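PDB 3NWG: microcompartments protein from Desulfitobacterium hafniense, which probably serves as a tandem-BMC-domain building block of the protein shell that encloses a bacterial microcompartment. Local coordinates for residues I94-I100 / F137-D143; P75-V81 / A112-K117. Numbering follows the deposited sequence.

Interaction 1 of 2, residues I94-I100 / F137-D143; sequences IKALGII and FVTLTGD
Strands 96-100 and 137-142 pair antiparallel in one beta sheet, their axes 4.6 Å apart at closest approach and 158° from parallel; loop residues 94-95 lead in, and Asp-143 is the N-cap of helix 144-160. Gly-98 faces Leu-140 in a hydrogen-bonded pair, with N of Gly-98 to O of Leu-140 and N of Leu-140 to O of Gly-98 both 2.9 Å. Ile-100 and Val-138 form the next such pair (Ile-100 N to Val-138 O 2.8 Å, Val-138 N to Ile-100 O 2.9 Å). Between them lies the non-hydrogen-bonded pair Ile-99/Thr-139, CA atoms 4.3 Å apart. At the other end Ala-96 N reaches Gly-142 O at 3.0 Å, where Gly-142 is nearly fully extended (phi 166°, psi -171°).

Leu-97, Ile-99, Thr-139 and Thr-141 share one face. Ile-99 (m, chi2 t) places CG1 3.7 Å from Thr-139 CG2. On the other face Ile-100 CB lies 3.8 Å from Val-138 CG1, and Leu-140 (p, chi2 m) leans its end toward Gly-98.

These are the central strands of the second BMC domain's 2-3-1-4 sheet, flanked by strands 122-127 and 164-170. Helices 105-117 and 144-160 cover the Ile-100/Val-138 face, while Ile-17 of a second subunit packs on Ile-99.

Interaction 2 of 2, residues P75-V81 / A112-K117; sequences PNVHPQV and ADTAAK
His-78, at the N-cap of helix 79-85, brings the end of the turn that follows strand 68-74 against the last turns of helix 105-117. The CA of His-78 and the CA of Asp-113 are 5.7 Å apart, the nearest pairing of the two backbones. Before it, Asn-76 takes a left-handed conformation (phi 59°, psi 49°), whereas Val-77 is extended (phi -74°, psi 144°).

With chi1 t and chi2 -84°, the imidazole of His-78 lies over Ala-116, whose CB makes a CH-pi contact 3.7 Å from the ring centroid and 20° off its normal. The same ring caps its own helix, ND1 accepting from Gln-80 N at 3.3 Å. Asp-113 (chi1 t, chi2 69°) uses both carboxylate oxygens: OD1 accepts from His-78 N at 2.6 Å, and OD2 forms a salt bridge with Lys-117 NZ at 2.7 Å, one helical turn on. Lys-117, m at chi1 and extended beyond, also donates from NZ to Asn-76 O at 2.7 Å. The two charged side chains thereby hold the backbone on either side of Val-77, at Asn-76 O and His-78 N. Farther along, Val-81 (t) sets CG2 3.5 Å from Asp-113 CA and 4.2 Å from Ala-112 CB.

The contact thus joins the end of the first repeat's sheet to helix 105-117 of the second. Val-77 packs on Ile-5 of strand 4-10, while Val-81 and Ala-116 pack on Leu-123 of strand 122-127 and Thr-114 faces helix 144-160.

How the interactions relate
The centres of the two interactions lie about 14 Å apart, and the contacts touch directly, Val-138 CG2 of interaction 1 being 4.0 Å from Ala-112 CB of interaction 2. Their segments alternate along the chain: 75-81, 94-100, 112-117, then 137-143. Helix 79-85 leads into strand 96-102, which in turn leads into helix 105-117, so the chain passes from the segment after strand 68-74 into the second sheet and back out to the helix that meets that segment. Interaction 1 builds the middle of the second domain's sheet, and interaction 2 joins a helix lying on that sheet to the end of the first repeat's sheet, linking the two BMC repeats within one subunit.

Interaction 1 of 2, residues I94-I100 / F137-D143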
ATOM      1  N   ILE A  94      -3.320 -20.653  14.543  1.00 71.22           N
ATOM      2  CA  ILE A  94      -4.754 -20.876  14.516  1.00 68.96           C
ATOM      3  C   ILE A  94      -5.082 -22.374  14.489  1.00 67.24           C
ATOM      4  O   ILE A  94      -4.563 -23.124  13.671  1.00 67.58           O
ATOM      5  CB  ILE A  94      -5.492 -20.026  13.414  1.00 69.15           C
ATOM      6  CG1 ILE A  94      -5.918 -20.855  12.218  1.00 68.39           C
ATOM      7  CG2 ILE A  94      -4.732 -18.753  13.052  1.00 69.10           C
ATOM      8  CD1 ILE A  94      -7.377 -21.198  12.289  1.00 68.99           C
ATOM      9  N   LYS A  95      -5.908 -22.807  15.429  1.00 64.85           N
ATOM     10  CA  LYS A  95      -6.259 -24.212  15.539  1.00 62.48           C
ATOM     11  C   LYS A  95      -7.651 -24.328  14.975  1.00 60.33           C
ATOM     12  O   LYS A  95      -7.809 -24.248  13.774  1.00 60.51           O
ATOM     13  CB  LYS A  95      -6.189 -24.684  16.988  1.00 62.82           C
ATOM     14  CG  LYS A  95      -4.909 -24.300  17.672  1.00 64.60           C
ATOM     15  CD  LYS A  95      -4.720 -25.083  18.948  1.00 68.88           C
ATOM     16  CE  LYS A  95      -3.502 -24.572  19.705  1.00 71.51           C
ATOM     17  NZ  LYS A  95      -3.072 -25.531  20.763  1.00 73.82           N
ATOM     18  N   ALA A  96      -8.659 -24.490  15.825  1.00 68.24           N
ATOM     19  CA  ALA A  96     -10.039 -24.371  15.386  1.00 64.77           C
ATOM     20  C   ALA A  96     -10.379 -22.881  15.212  1.00 62.75           C
ATOM     21  O   ALA A  96      -9.892 -22.047  15.964  1.00 62.47           O
ATOM     22  CB  ALA A  96     -10.969 -25.026  16.380  1.00 64.26           C
ATOM     23  N   LEU A  97     -11.210 -22.555  14.224  1.00 60.42           N
ATOM     24  CA  LEU A  97     -11.486 -21.169  13.882  1.00 58.33           C
ATOM     25  C   LEU A  97     -12.957 -20.797  14.040  1.00 56.59           C
ATOM     26  O   LEU A  97     -13.829 -21.345  13.369  1.00 56.01           O
ATOM     27  CB  LEU A  97     -11.020 -20.880  12.457  1.00 58.81           C
ATOM     28  CG  LEU A  97     -11.177 -19.457  11.917  1.00 58.74           C
ATOM     29  CD1 LEU A  97     -10.129 -18.509  12.500  1.00 59.98           C
ATOM     30  CD2 LEU A  97     -11.071 -19.467  10.411  1.00 59.73           C
ATOM     31  N   GLY A  98     -13.212 -19.852  14.936  1.00 55.12           N
ATOM     32  CA  GLY A  98     -14.544 -19.325  15.154  1.00 53.56           C
ATOM     33  C   GLY A  98     -14.687 -17.918  14.602  1.00 52.66           C
ATOM     34  O   GLY A  98     -13.751 -17.127  14.640  1.00 52.52           O
ATOM     35  N   ILE A  99     -15.864 -17.621  14.061  1.00 51.87           N
ATOM     36  CA  ILE A  99     -16.164 -16.302  13.515  1.00 51.21           C
ATOM     37  C   ILE A  99     -17.570 -15.901  13.939  1.00 50.88           C
ATOM     38  O   ILE A  99     -18.519 -16.676  13.748  1.00 51.56           O
ATOM     39  CB  ILE A  99     -16.103 -16.271  11.965  1.00 51.42           C
ATOM     40  CG1 ILE A  99     -14.808 -16.916  11.440  1.00 51.56           C
ATOM     41  CG2 ILE A  99     -16.257 -14.841  11.465  1.00 51.10           C
ATOM     42  CD1 ILE A  99     -14.800 -17.212   9.899  1.00 51.46           C
ATOM     43  N   ILE A 100     -17.702 -14.707  14.519  1.00 49.51           N
ATOM     44  CA  ILE A 100     -19.015 -14.128  14.807  1.00 48.65           C
ATOM     45  C   ILE A 100     -19.196 -12.848  14.010  1.00 48.65           C
ATOM     46  O   ILE A 100     -18.293 -12.014  13.957  1.00 48.02           O
ATOM     47  CB  ILE A 100     -19.215 -13.831  16.306  1.00 48.25           C
ATOM     48  CG1 ILE A 100     -18.960 -15.091  17.134  1.00 47.55           C
ATOM     49  CG2 ILE A 100     -20.627 -13.277  16.562  1.00 47.72           C
ATOM     50  CD1 ILE A 100     -18.839 -14.849  18.615  1.00 45.20           C
ATOM     51  N   PHE A 137     -17.178  -8.211  12.369  1.00 60.57           N
ATOM     52  CA  PHE A 137     -16.918  -9.578  12.775  1.00 58.76           C
ATOM     53  C   PHE A 137     -15.676  -9.798  13.629  1.00 56.90           C
ATOM     54  O   PHE A 137     -14.732  -9.011  13.590  1.00 56.36           O
ATOM     55  CB  PHE A 137     -16.959 -10.535  11.578  1.00 60.02           C
ATOM     56  CG  PHE A 137     -15.812 -10.393  10.636  1.00 62.37           C
ATOM     57  CD1 PHE A 137     -15.945  -9.629   9.474  1.00 64.36           C
ATOM     58  CD2 PHE A 137     -14.600 -11.059  10.884  1.00 63.81           C
ATOM     59  CE1 PHE A 137     -14.878  -9.511   8.577  1.00 67.01           C
ATOM     60  CE2 PHE A 137     -13.525 -10.946  10.000  1.00 66.10           C
ATOM     61  CZ  PHE A 137     -13.662 -10.176   8.838  1.00 67.41           C
ATOM     62  N   VAL A 138     -15.719 -10.872  14.420  1.00 55.15           N
ATOM     63  CA  VAL A 138     -14.595 -11.316  15.231  1.00 53.88           C
ATOM     64  C   VAL A 138     -14.228 -12.755  14.868  1.00 53.73           C
ATOM     65  O   VAL A 138     -15.106 -13.584  14.627  1.00 53.09           O
ATOM     66  CB  VAL A 138     -14.863 -11.145  16.763  1.00 53.62           C
ATOM     67  CG1 VAL A 138     -16.057 -11.952  17.220  1.00 52.93           C
ATOM     68  CG2 VAL A 138     -13.629 -11.501  17.592  1.00 53.50           C
ATOM     69  N   THR A 139     -12.924 -13.022  14.780  1.00 53.72           N
ATOM     70  CA  THR A 139     -12.418 -14.384  14.632  1.00 53.85           C
ATOM     71  C   THR A 139     -11.589 -14.742  15.862  1.00 54.36           C
ATOM     72  O   THR A 139     -10.941 -13.871  16.460  1.00 54.68           O
ATOM     73  CB  THR A 139     -11.540 -14.572  13.379  1.00 54.65           C
ATOM     74  OG1 THR A 139     -10.398 -13.710  13.468  1.00 55.38           O
ATOM     75  CG2 THR A 139     -12.315 -14.285  12.091  1.00 53.17           C
ATOM     76  N   LEU A 140     -11.629 -16.018  16.237  1.00 54.38           N
ATOM     77  CA  LEU A 140     -10.863 -16.530  17.359  1.00 54.98           C
ATOM     78  C   LEU A 140     -10.424 -17.984  17.140  1.00 55.99           C
ATOM     79  O   LEU A 140     -10.995 -18.684  16.315  1.00 55.92           O
ATOM     80  CB  LEU A 140     -11.629 -16.350  18.676  1.00 54.60           C
ATOM     81  CG  LEU A 140     -13.107 -16.686  18.987  1.00 53.85           C
ATOM     82  CD1 LEU A 140     -14.110 -16.298  17.916  1.00 52.10           C
ATOM     83  CD2 LEU A 140     -13.283 -18.130  19.369  1.00 54.97           C
ATOM     84  N   THR A 141      -9.387 -18.417  17.854  1.00 57.14           N
ATOM     85  CA  THR A 141      -8.972 -19.813  17.834  1.00 58.34           C
ATOM     86  C   THR A 141      -8.774 -20.388  19.215  1.00 59.17           C
ATOM     87  O   THR A 141      -8.748 -19.668  20.206  1.00 59.13           O
ATOM     88  CB  THR A 141      -7.658 -20.044  17.072  1.00 59.51           C
ATOM     89  OG1 THR A 141      -6.699 -19.056  17.468  1.00 61.18           O
ATOM     90  CG2 THR A 141      -7.894 -19.941  15.619  1.00 59.50           C
ATOM     91  N   GLY A 142      -8.616 -21.707  19.231  1.00 60.18           N
ATOM     92  CA  GLY A 142      -8.395 -22.528  20.419  1.00 61.61           C
ATOM     93  C   GLY A 142      -8.641 -23.966  19.982  1.00 62.06           C
ATOM     94  O   GLY A 142      -8.782 -24.241  18.785  1.00 61.47           O
ATOM     95  N   ASP A 143      -8.689 -24.896  20.929  1.00 63.21           N
ATOM     96  CA  ASP A 143      -9.110 -26.251  20.592  1.00 63.50           C
ATOM     97  C   ASP A 143     -10.604 -26.199  20.234  1.00 61.70           C
ATOM     98  O   ASP A 143     -11.272 -25.197  20.478  1.00 60.68           O
ATOM     99  CB  ASP A 143      -8.817 -27.214  21.744  1.00 65.43           C
ATOM    100  CG  ASP A 143      -9.721 -26.984  22.942  1.00 67.82           C
ATOM    101  OD1 ASP A 143      -9.200 -26.513  23.980  1.00 71.14           O
ATOM    102  OD2 ASP A 143     -10.951 -27.255  22.836  1.00 69.14           O
TER

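Interaction 2 of 2, residues P75-V81 / A112-K117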
ATOM      1  N   PRO A  75     -18.137  -1.739  30.107  1.00 56.48           N
ATOM      2  CA  PRO A  75     -17.224  -1.766  31.244  1.00 58.24           C
ATOM      3  C   PRO A  75     -16.534  -3.112  31.409  1.00 59.58           C
ATOM      4  O   PRO A  75     -17.116  -4.158  31.103  1.00 59.66           O
ATOM      5  CB  PRO A  75     -18.152  -1.530  32.431  1.00 59.48           C
ATOM      6  CG  PRO A  75     -19.454  -2.109  31.985  1.00 59.56           C
ATOM      7  CD  PRO A  75     -19.543  -1.685  30.543  1.00 57.47           C
ATOM      8  N   ASN A  76     -15.304  -3.074  31.913  1.00 61.27           N
ATOM      9  CA  ASN A  76     -14.538  -4.282  32.224  1.00 63.33           C
ATOM     10  C   ASN A  76     -14.367  -5.136  30.985  1.00 62.04           C
ATOM     11  O   ASN A  76     -14.642  -6.335  31.001  1.00 62.40           O
ATOM     12  CB  ASN A  76     -15.193  -5.092  33.358  1.00 65.37           C
ATOM     13  CG  ASN A  76     -15.725  -4.201  34.497  1.00 69.66           C
ATOM     14  OD1 ASN A  76     -15.078  -3.224  34.931  1.00 71.79           O
ATOM     15  ND2 ASN A  76     -16.919  -4.541  34.986  1.00 73.16           N
ATOM     16  N   VAL A  77     -13.939  -4.492  29.902  1.00 60.69           N
ATOM     17  CA  VAL A  77     -13.746  -5.168  28.635  1.00 59.66           C
ATOM     18  C   VAL A  77     -12.486  -6.025  28.682  1.00 60.45           C
ATOM     19  O   VAL A  77     -11.489  -5.648  29.312  1.00 61.37           O
ATOM     20  CB  VAL A  77     -13.676  -4.169  27.466  1.00 58.42           C
ATOM     21  CG1 VAL A  77     -12.420  -3.300  27.566  1.00 58.90           C
ATOM     22  CG2 VAL A  77     -13.711  -4.917  26.129  1.00 57.78           C
ATOM     23  N   HIS A  78     -12.544  -7.179  28.026  1.00 60.05           N
ATOM     24  CA  HIS A  78     -11.428  -8.097  28.011  1.00 61.40           C
ATOM     25  C   HIS A  78     -10.243  -7.502  27.248  1.00 61.78           C
ATOM     26  O   HIS A  78     -10.411  -6.988  26.145  1.00 60.71           O
ATOM     27  CB  HIS A  78     -11.860  -9.420  27.391  1.00 61.05           C
ATOM     28  CG  HIS A  78     -10.939 -10.555  27.699  1.00 62.79           C
ATOM     29  ND1 HIS A  78      -9.790 -10.799  26.975  1.00 63.40           N
ATOM     30  CD2 HIS A  78     -10.984 -11.503  28.669  1.00 64.37           C
ATOM     31  CE1 HIS A  78      -9.174 -11.855  27.478  1.00 65.42           C
ATOM     32  NE2 HIS A  78      -9.875 -12.299  28.509  1.00 65.20           N
ATOM     33  N   PRO A  79      -9.032  -7.567  27.829  1.00 63.71           N
ATOM     34  CA  PRO A  79      -7.850  -6.969  27.196  1.00 64.75           C
ATOM     35  C   PRO A  79      -7.664  -7.342  25.731  1.00 64.80           C
ATOM     36  O   PRO A  79      -7.120  -6.545  24.969  1.00 65.01           O
ATOM     37  CB  PRO A  79      -6.672  -7.509  28.022  1.00 66.45           C
ATOM     38  CG  PRO A  79      -7.254  -8.421  29.039  1.00 66.76           C
ATOM     39  CD  PRO A  79      -8.714  -8.145  29.140  1.00 65.28           C
ATOM     40  N   GLN A  80      -8.117  -8.532  25.342  1.00 65.52           N
ATOM     41  CA  GLN A  80      -7.907  -9.023  23.981  1.00 66.14           C
ATOM     42  C   GLN A  80      -8.809  -8.350  22.976  1.00 65.32           C
ATOM     43  O   GLN A  80      -8.439  -8.207  21.823  1.00 65.13           O
ATOM     44  CB  GLN A  80      -8.110 -10.529  23.903  1.00 66.65           C
ATOM     45  CG  GLN A  80      -6.911 -11.332  24.364  1.00 69.57           C
ATOM     46  CD  GLN A  80      -7.011 -12.779  23.967  1.00 70.41           C
ATOM     47  OE1 GLN A  80      -7.798 -13.546  24.530  1.00 70.17           O
ATOM     48  NE2 GLN A  80      -6.207 -13.167  22.987  1.00 72.22           N
ATOM     49  N   VAL A  81      -9.996  -7.951  23.411  1.00 58.17           N
ATOM     50  CA  VAL A  81     -10.883  -7.174  22.564  1.00 59.21           C
ATOM     51  C   VAL A  81     -10.186  -5.891  22.103  1.00 60.67           C
ATOM     52  O   VAL A  81     -10.250  -5.527  20.925  1.00 60.98           O
ATOM     53  CB  VAL A  81     -12.188  -6.827  23.285  1.00 58.96           C
ATOM     54  CG1 VAL A  81     -13.019  -5.874  22.439  1.00 58.01           C
ATOM     55  CG2 VAL A  81     -12.968  -8.104  23.634  1.00 58.20           C
ATOM     56  N   ALA A 112     -17.586 -10.238  21.052  1.00 45.33           N
ATOM     57  CA  ALA A 112     -16.155 -10.477  21.174  1.00 46.09           C
ATOM     58  C   ALA A 112     -15.758 -10.570  22.651  1.00 47.45           C
ATOM     59  O   ALA A 112     -15.018 -11.462  23.036  1.00 47.77           O
ATOM     60  CB  ALA A 112     -15.358  -9.391  20.454  1.00 45.06           C
ATOM     61  N   ASP A 113     -16.282  -9.659  23.471  1.00 48.75           N
ATOM     62  CA  ASP A 113     -15.914  -9.582  24.878  1.00 50.47           C
ATOM     63  C   ASP A 113     -16.429 -10.803  25.623  1.00 52.01           C
ATOM     64  O   ASP A 113     -15.708 -11.400  26.424  1.00 52.88           O
ATOM     65  CB  ASP A 113     -16.433  -8.278  25.505  1.00 50.55           C
ATOM     66  CG  ASP A 113     -16.118  -8.169  27.000  1.00 52.65           C
ATOM     67  OD1 ASP A 113     -14.923  -8.020  27.383  1.00 53.30           O
ATOM     68  OD2 ASP A 113     -17.089  -8.226  27.798  1.00 54.31           O
ATOM     69  N   THR A 114     -17.671 -11.186  25.351  1.00 52.78           N
ATOM     70  CA  THR A 114     -18.212 -12.400  25.942  1.00 54.44           C
ATOM     71  C   THR A 114     -17.425 -13.631  25.457  1.00 54.59           C
ATOM     72  O   THR A 114     -17.085 -14.510  26.243  1.00 55.59           O
ATOM     73  CB  THR A 114     -19.735 -12.534  25.682  1.00 54.88           C
ATOM     74  OG1 THR A 114     -20.427 -11.469  26.354  1.00 55.17           O
ATOM     75  CG2 THR A 114     -20.270 -13.871  26.218  1.00 55.66           C
ATOM     76  N   ALA A 115     -17.100 -13.674  24.172  1.00 54.05           N
ATOM     77  CA  ALA A 115     -16.314 -14.783  23.651  1.00 54.66           C
ATOM     78  C   ALA A 115     -14.993 -14.889  24.401  1.00 55.67           C
ATOM     79  O   ALA A 115     -14.684 -15.934  24.945  1.00 56.88           O
ATOM     80  CB  ALA A 115     -16.080 -14.643  22.140  1.00 53.57           C
ATOM     81  N   ALA A 116     -14.231 -13.804  24.463  1.00 56.25           N
ATOM     82  CA  ALA A 116     -12.921 -13.829  25.121  1.00 57.88           C
ATOM     83  C   ALA A 116     -13.009 -14.198  26.605  1.00 59.90           C
ATOM     84  O   ALA A 116     -12.083 -14.785  27.156  1.00 61.24           O
ATOM     85  CB  ALA A 116     -12.212 -12.512  24.943  1.00 57.42           C
ATOM     86  N   LYS A 117     -14.128 -13.878  27.241  1.00 60.78           N
ATOM     87  CA  LYS A 117     -14.254 -14.095  28.668  1.00 63.25           C
ATOM     88  C   LYS A 117     -14.546 -15.548  29.011  1.00 65.18           C
ATOM     89  O   LYS A 117     -14.385 -15.966  30.164  1.00 66.71           O
ATOM     90  CB  LYS A 117     -15.313 -13.169  29.263  1.00 63.13           C
ATOM     91  CG  LYS A 117     -14.776 -11.803  29.617  1.00 63.39           C
ATOM     92  CD  LYS A 117     -15.911 -10.834  29.904  1.00 65.76           C
ATOM     93  CE  LYS A 117     -15.375  -9.531  30.483  1.00 68.24           C
ATOM     94  NZ  LYS A 117     -16.359  -8.401  30.441  1.00 68.89           N
TER